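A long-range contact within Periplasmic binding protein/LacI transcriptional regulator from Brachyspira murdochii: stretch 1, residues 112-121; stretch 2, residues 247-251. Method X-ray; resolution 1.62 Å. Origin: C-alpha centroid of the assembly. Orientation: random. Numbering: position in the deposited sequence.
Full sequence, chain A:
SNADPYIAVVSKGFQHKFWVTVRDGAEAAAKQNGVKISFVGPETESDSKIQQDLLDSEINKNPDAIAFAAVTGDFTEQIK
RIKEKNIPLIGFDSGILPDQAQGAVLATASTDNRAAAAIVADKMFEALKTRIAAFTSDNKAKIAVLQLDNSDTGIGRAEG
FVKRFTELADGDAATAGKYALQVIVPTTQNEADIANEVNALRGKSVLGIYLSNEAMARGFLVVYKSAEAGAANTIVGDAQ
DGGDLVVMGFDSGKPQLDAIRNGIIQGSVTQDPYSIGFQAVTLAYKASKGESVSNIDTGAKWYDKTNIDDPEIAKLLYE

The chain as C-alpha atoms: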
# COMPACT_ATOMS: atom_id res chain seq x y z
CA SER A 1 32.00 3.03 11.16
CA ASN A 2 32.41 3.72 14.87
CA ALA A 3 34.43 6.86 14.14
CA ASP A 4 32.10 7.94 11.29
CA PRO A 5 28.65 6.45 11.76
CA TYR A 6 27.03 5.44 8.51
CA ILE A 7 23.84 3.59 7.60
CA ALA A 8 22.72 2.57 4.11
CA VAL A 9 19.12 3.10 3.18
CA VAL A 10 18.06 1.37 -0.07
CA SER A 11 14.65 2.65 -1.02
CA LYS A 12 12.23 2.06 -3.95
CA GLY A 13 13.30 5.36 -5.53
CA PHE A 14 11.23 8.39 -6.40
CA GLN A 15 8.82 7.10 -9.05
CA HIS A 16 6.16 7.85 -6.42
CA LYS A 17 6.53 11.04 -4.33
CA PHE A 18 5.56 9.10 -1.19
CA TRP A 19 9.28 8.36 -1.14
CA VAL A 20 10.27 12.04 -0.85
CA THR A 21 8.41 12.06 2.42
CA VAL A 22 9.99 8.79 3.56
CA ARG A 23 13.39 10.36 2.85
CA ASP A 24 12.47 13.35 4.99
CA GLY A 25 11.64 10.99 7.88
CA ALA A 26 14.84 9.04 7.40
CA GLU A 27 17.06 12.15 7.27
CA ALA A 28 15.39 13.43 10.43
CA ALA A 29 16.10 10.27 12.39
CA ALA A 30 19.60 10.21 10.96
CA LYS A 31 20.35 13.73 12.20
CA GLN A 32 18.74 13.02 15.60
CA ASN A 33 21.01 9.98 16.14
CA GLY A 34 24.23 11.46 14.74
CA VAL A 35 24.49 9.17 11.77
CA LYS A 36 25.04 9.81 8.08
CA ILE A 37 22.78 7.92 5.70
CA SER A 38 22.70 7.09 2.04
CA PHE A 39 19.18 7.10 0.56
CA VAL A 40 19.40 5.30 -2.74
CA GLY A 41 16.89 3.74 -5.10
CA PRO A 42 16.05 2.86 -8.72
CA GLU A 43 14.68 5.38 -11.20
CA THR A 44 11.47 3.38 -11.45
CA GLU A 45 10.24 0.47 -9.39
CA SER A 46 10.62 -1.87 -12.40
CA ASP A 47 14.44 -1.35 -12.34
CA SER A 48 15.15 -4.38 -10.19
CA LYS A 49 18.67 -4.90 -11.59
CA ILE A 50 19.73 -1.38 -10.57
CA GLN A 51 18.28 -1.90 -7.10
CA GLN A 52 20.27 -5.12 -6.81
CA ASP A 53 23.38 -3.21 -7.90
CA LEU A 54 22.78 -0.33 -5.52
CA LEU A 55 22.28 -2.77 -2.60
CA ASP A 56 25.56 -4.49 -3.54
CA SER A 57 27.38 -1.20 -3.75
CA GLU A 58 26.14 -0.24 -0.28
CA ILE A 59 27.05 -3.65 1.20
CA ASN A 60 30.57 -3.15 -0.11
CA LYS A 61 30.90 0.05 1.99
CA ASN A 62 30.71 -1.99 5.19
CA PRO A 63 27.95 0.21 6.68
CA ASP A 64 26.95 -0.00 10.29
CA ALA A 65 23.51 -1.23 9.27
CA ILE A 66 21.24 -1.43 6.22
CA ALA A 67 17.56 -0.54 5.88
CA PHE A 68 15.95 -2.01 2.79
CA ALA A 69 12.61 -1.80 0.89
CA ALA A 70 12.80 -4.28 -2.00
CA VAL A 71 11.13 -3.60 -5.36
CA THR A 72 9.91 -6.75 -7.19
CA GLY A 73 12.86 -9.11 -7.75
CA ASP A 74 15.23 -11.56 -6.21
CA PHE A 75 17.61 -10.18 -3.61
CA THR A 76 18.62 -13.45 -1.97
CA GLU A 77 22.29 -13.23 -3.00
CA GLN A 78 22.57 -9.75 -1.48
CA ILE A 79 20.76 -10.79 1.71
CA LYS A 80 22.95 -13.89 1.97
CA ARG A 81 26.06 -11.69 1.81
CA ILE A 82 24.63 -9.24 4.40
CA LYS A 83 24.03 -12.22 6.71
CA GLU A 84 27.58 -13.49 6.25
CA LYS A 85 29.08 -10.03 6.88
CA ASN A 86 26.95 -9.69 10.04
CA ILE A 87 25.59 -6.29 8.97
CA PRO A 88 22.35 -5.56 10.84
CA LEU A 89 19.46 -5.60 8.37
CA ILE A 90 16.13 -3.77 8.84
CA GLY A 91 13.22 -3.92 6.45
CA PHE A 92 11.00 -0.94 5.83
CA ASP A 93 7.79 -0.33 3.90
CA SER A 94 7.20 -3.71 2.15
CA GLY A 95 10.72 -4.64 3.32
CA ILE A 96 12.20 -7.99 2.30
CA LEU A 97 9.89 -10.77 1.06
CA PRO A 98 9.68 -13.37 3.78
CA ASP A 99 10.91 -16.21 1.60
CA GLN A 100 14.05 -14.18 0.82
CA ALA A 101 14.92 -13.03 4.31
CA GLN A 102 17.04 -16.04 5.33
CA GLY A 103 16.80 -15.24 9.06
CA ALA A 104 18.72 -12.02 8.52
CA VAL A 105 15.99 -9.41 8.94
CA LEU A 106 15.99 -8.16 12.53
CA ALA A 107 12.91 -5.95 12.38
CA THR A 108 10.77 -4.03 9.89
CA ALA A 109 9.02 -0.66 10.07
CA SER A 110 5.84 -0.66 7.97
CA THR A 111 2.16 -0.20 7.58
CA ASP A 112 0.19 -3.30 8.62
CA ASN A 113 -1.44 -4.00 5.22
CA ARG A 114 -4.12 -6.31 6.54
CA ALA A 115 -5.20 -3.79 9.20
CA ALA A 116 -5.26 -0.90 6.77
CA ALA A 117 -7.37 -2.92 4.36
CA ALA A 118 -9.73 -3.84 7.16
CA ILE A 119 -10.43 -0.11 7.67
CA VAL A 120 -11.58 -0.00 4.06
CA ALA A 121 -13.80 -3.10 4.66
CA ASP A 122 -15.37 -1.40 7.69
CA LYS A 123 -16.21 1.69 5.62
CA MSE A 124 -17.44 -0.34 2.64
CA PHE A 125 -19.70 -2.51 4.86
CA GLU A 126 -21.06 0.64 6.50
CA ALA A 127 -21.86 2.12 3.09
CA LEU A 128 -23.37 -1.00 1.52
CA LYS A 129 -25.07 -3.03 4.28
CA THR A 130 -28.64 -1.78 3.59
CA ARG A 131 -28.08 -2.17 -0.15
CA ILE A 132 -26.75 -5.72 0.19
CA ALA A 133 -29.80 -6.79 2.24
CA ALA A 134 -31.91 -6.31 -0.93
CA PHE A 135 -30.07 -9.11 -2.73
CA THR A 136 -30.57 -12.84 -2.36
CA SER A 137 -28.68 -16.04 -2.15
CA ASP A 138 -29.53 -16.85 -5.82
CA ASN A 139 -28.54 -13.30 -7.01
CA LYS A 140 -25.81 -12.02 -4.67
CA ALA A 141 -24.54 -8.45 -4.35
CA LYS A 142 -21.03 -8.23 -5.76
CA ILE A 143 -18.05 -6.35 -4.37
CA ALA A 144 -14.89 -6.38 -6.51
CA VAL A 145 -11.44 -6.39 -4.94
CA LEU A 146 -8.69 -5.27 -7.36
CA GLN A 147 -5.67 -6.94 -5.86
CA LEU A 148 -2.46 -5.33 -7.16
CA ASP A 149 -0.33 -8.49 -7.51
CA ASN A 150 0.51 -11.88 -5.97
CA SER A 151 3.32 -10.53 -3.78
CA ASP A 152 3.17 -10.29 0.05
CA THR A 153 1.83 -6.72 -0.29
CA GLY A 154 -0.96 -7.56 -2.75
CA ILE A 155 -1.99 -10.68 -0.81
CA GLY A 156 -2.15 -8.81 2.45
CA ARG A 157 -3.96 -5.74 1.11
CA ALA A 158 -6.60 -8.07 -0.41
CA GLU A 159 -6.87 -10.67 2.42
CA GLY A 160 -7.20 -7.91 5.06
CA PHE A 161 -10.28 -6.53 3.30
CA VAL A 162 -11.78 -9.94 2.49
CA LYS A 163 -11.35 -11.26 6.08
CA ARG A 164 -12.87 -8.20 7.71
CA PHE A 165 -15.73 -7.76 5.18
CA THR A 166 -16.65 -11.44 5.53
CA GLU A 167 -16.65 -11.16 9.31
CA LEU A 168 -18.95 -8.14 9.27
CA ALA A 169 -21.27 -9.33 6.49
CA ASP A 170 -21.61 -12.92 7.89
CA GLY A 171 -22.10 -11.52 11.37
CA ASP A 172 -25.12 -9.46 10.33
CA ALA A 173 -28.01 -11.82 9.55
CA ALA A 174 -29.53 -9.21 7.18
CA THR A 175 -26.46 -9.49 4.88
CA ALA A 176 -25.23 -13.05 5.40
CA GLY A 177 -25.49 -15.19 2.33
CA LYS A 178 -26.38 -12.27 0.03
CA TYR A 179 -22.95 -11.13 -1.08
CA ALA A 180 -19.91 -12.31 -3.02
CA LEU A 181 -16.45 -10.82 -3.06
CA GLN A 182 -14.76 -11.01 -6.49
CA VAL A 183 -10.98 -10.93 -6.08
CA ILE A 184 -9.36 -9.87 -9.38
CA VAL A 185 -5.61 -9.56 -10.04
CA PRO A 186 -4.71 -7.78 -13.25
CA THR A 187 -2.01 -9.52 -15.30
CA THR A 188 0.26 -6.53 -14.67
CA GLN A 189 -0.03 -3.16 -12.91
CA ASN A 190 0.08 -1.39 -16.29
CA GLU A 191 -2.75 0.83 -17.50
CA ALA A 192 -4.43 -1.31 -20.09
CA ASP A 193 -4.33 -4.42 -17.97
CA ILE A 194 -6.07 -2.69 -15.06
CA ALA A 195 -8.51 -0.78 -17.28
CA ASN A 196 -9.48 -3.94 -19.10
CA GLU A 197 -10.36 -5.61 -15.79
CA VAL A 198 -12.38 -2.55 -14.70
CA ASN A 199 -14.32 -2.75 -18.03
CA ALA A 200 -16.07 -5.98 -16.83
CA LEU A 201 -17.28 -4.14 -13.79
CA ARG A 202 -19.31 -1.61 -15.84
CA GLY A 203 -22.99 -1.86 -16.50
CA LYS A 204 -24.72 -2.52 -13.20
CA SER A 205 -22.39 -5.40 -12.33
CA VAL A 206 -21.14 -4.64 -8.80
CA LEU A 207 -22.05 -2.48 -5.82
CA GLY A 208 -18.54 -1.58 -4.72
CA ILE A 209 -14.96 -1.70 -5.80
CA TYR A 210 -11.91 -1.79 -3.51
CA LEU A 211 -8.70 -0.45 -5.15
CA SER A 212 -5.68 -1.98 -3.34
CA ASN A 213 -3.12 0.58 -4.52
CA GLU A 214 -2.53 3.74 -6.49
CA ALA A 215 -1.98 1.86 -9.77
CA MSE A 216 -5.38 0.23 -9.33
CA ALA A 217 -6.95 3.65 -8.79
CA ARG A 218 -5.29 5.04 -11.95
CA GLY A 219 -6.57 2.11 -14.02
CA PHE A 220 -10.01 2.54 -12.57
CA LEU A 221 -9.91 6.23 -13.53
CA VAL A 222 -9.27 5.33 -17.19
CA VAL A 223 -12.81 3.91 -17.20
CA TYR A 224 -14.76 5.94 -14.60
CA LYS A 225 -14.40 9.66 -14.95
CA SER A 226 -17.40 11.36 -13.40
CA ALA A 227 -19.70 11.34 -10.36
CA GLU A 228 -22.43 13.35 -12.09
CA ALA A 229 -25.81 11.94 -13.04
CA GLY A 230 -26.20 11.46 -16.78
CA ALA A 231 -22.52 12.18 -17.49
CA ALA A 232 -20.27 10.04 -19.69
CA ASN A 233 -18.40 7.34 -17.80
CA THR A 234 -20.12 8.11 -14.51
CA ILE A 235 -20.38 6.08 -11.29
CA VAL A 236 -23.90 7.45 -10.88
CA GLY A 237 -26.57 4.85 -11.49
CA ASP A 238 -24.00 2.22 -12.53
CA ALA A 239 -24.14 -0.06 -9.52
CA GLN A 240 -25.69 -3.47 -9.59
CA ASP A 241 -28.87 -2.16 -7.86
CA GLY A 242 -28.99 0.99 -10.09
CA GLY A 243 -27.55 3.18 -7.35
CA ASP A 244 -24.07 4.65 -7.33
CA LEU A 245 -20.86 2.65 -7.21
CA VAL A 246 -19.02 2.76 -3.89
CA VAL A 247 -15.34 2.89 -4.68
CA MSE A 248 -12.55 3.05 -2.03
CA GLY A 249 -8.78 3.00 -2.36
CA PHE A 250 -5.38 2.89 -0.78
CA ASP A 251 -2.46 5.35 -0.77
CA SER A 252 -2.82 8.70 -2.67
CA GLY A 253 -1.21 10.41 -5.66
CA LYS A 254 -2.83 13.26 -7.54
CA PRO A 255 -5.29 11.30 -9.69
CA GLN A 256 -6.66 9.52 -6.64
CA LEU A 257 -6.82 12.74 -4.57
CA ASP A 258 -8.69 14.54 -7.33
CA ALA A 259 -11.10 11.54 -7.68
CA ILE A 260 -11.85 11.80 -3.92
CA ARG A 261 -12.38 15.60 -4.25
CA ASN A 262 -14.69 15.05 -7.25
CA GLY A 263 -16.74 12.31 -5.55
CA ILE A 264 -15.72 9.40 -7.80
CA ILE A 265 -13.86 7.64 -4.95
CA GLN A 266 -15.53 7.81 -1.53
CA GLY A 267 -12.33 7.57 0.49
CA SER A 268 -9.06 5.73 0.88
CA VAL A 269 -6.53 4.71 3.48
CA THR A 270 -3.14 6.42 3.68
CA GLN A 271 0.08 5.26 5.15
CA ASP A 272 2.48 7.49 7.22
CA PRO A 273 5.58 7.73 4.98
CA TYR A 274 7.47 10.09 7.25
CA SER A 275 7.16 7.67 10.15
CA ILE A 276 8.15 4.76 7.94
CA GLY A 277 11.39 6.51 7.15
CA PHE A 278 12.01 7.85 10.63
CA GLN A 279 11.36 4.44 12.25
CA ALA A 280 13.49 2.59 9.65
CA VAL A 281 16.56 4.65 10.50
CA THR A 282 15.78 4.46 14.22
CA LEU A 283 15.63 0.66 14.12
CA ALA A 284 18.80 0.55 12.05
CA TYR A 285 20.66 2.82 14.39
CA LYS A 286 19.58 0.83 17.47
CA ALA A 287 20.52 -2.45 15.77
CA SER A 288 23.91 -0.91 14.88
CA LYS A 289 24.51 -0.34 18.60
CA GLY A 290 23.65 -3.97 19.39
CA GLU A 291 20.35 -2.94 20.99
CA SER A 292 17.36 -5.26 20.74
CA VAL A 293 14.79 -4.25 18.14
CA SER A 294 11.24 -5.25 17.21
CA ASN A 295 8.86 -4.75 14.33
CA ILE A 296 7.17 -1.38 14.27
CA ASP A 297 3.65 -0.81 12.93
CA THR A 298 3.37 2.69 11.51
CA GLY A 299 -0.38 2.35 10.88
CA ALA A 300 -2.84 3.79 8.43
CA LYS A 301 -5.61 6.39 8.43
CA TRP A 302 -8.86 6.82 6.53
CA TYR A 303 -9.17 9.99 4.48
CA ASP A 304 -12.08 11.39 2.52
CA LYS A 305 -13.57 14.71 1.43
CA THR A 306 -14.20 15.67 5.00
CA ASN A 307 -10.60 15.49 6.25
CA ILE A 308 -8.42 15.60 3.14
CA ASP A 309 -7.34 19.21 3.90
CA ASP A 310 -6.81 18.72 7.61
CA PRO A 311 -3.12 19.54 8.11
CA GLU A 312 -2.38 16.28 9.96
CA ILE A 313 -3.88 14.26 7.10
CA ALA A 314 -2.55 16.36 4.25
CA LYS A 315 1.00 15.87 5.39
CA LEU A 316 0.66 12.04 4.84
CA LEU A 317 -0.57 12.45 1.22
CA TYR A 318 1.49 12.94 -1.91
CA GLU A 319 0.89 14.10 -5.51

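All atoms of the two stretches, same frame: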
# COMPACT_ATOMS: atom_id res chain seq x y z
N ASP A 112 0.82 -1.97 8.62
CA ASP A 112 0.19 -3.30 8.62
C ASP A 112 -0.90 -3.35 7.50
O ASP A 112 -2.00 -2.78 7.63
CB ASP A 112 -0.38 -3.54 10.02
CG ASP A 112 -1.12 -4.86 10.17
OD1 ASP A 112 -1.59 -5.43 9.20
OD2 ASP A 112 -1.33 -5.25 11.34
N ASN A 113 -0.55 -3.93 6.37
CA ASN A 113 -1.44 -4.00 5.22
C ASN A 113 -2.82 -4.56 5.52
O ASN A 113 -3.81 -4.01 5.06
CB ASN A 113 -0.80 -4.80 4.10
CG ASN A 113 0.24 -4.00 3.37
OD1 ASN A 113 0.05 -2.79 3.07
ND2 ASN A 113 1.33 -4.64 3.04
N ARG A 114 -2.86 -5.66 6.26
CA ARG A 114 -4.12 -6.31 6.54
C ARG A 114 -5.06 -5.41 7.38
O ARG A 114 -6.25 -5.24 7.06
CB ARG A 114 -3.95 -7.66 7.22
CG ARG A 114 -3.42 -8.70 6.25
CD ARG A 114 -2.90 -9.93 6.99
NE ARG A 114 -2.55 -10.99 6.03
CZ ARG A 114 -1.43 -11.00 5.29
NH1 ARG A 114 -0.47 -10.08 5.41
NH2 ARG A 114 -1.26 -11.99 4.43
N ALA A 115 -4.46 -4.73 8.37
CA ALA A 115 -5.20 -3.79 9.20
C ALA A 115 -5.67 -2.58 8.46
O ALA A 115 -6.78 -2.14 8.68
CB ALA A 115 -4.32 -3.35 10.34
N ALA A 116 -4.87 -2.06 7.55
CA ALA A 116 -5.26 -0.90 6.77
C ALA A 116 -6.43 -1.27 5.86
O ALA A 116 -7.40 -0.51 5.69
CB ALA A 116 -4.10 -0.42 5.99
N ALA A 117 -6.33 -2.44 5.24
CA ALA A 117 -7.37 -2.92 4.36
C ALA A 117 -8.68 -3.22 5.08
O ALA A 117 -9.75 -3.09 4.49
CB ALA A 117 -6.85 -4.15 3.60
N ALA A 118 -8.58 -3.64 6.32
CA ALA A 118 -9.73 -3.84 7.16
C ALA A 118 -10.45 -2.55 7.42
O ALA A 118 -11.67 -2.58 7.58
CB ALA A 118 -9.35 -4.55 8.44
N ILE A 119 -9.75 -1.40 7.48
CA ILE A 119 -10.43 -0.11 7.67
C ILE A 119 -11.34 0.09 6.45
O ILE A 119 -12.50 0.51 6.57
CB ILE A 119 -9.43 1.08 7.79
CG1 ILE A 119 -8.53 0.94 9.03
CG2 ILE A 119 -10.20 2.39 7.68
CD1 ILE A 119 -7.35 1.88 9.02
N VAL A 120 -10.81 -0.23 5.26
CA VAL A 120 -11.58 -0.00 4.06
C VAL A 120 -12.81 -0.94 4.10
O VAL A 120 -13.89 -0.53 3.73
CB VAL A 120 -10.72 -0.21 2.77
CG1 VAL A 120 -11.56 0.04 1.52
CG2 VAL A 120 -9.54 0.78 2.76
N ALA A 121 -12.64 -2.19 4.55
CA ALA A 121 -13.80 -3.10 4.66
C ALA A 121 -14.83 -2.54 5.61
O ALA A 121 -16.03 -2.57 5.29
CB ALA A 121 -13.34 -4.47 5.14
N VAL A 247 -16.72 3.20 -4.33
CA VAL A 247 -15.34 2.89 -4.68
C VAL A 247 -14.41 3.46 -3.61
O VAL A 247 -14.55 4.62 -3.24
CB VAL A 247 -15.01 3.44 -6.08
CG1 VAL A 247 -13.57 3.10 -6.47
CG2 VAL A 247 -16.02 2.95 -7.13
N MSE A 248 -13.49 2.65 -3.11
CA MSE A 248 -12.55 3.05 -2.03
C MSE A 248 -11.17 2.57 -2.41
O MSE A 248 -11.05 1.46 -2.93
CB MSE A 248 -13.02 2.49 -0.66
CG MSE A 248 -14.36 3.14 -0.31
SE MSE A 248 -15.03 2.22 1.28
CE MSE A 248 -16.56 3.44 1.45
N GLY A 249 -10.15 3.32 -2.01
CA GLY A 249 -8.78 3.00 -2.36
C GLY A 249 -7.78 2.94 -1.24
O GLY A 249 -8.09 2.84 -0.08
N PHE A 250 -6.55 3.07 -1.64
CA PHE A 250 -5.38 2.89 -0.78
C PHE A 250 -4.26 3.78 -1.35
O PHE A 250 -4.10 3.97 -2.60
CB PHE A 250 -4.97 1.42 -0.88
CG PHE A 250 -4.28 0.86 0.32
CD1 PHE A 250 -3.08 1.41 0.79
CD2 PHE A 250 -4.83 -0.22 0.96
CE1 PHE A 250 -2.46 0.85 1.90
CE2 PHE A 250 -4.22 -0.78 2.06
CZ PHE A 250 -3.01 -0.22 2.53
N ASP A 251 -3.49 4.38 -0.44
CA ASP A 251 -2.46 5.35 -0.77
C ASP A 251 -3.06 6.63 -1.38
O ASP A 251 -4.19 6.94 -1.04
CB ASP A 251 -1.37 4.69 -1.63
CG ASP A 251 -0.56 3.65 -0.85
OD1 ASP A 251 -0.29 3.89 0.32
OD2 ASP A 251 -0.18 2.58 -1.45

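This is a small, apolar packing contact in which the first turns of a helix lie nearly antiparallel against the end of a strand, with no hydrogen bond passing between them. The axes of helix 113-121 and strand 247-250 approach to 9.3 Å at 163° between their N-to-C directions, and the pairing buries 257 Å² in total.

The register follows from the opposed directions: Val120 CA lies 6.9 Å from Met248 CA, while Ala117 CA lies 8.0 Å from Phe250 CA, so later helix residues meet earlier strand residues. At the first site both CA-to-CB bonds point toward the partner stretch, and Val120 CG1 reaches Met248 CB (selenomethionine) at 3.6 Å. Val120 CG2 sits 3.8 Å from Gly249 O, a van der Waals contact with the strand backbone.

At the second site the CA-to-CB bond of Phe250 points sideways, but with chi1 at -152° (t) the ring end comes nearer the helix. Its CZ packs 3.6 Å from Ala116 CB, and its CE2 is 4.2 Å from Ala117 N. Asn113 OD1 lies 4.0 Å from Phe250 CZ; that oxygen is hydrogen-bonded elsewhere in the structure.

Asp112 makes no cross-contact but caps the helix: Ala115 N donates to Asp112 OD1 at 3.1 Å and 168°.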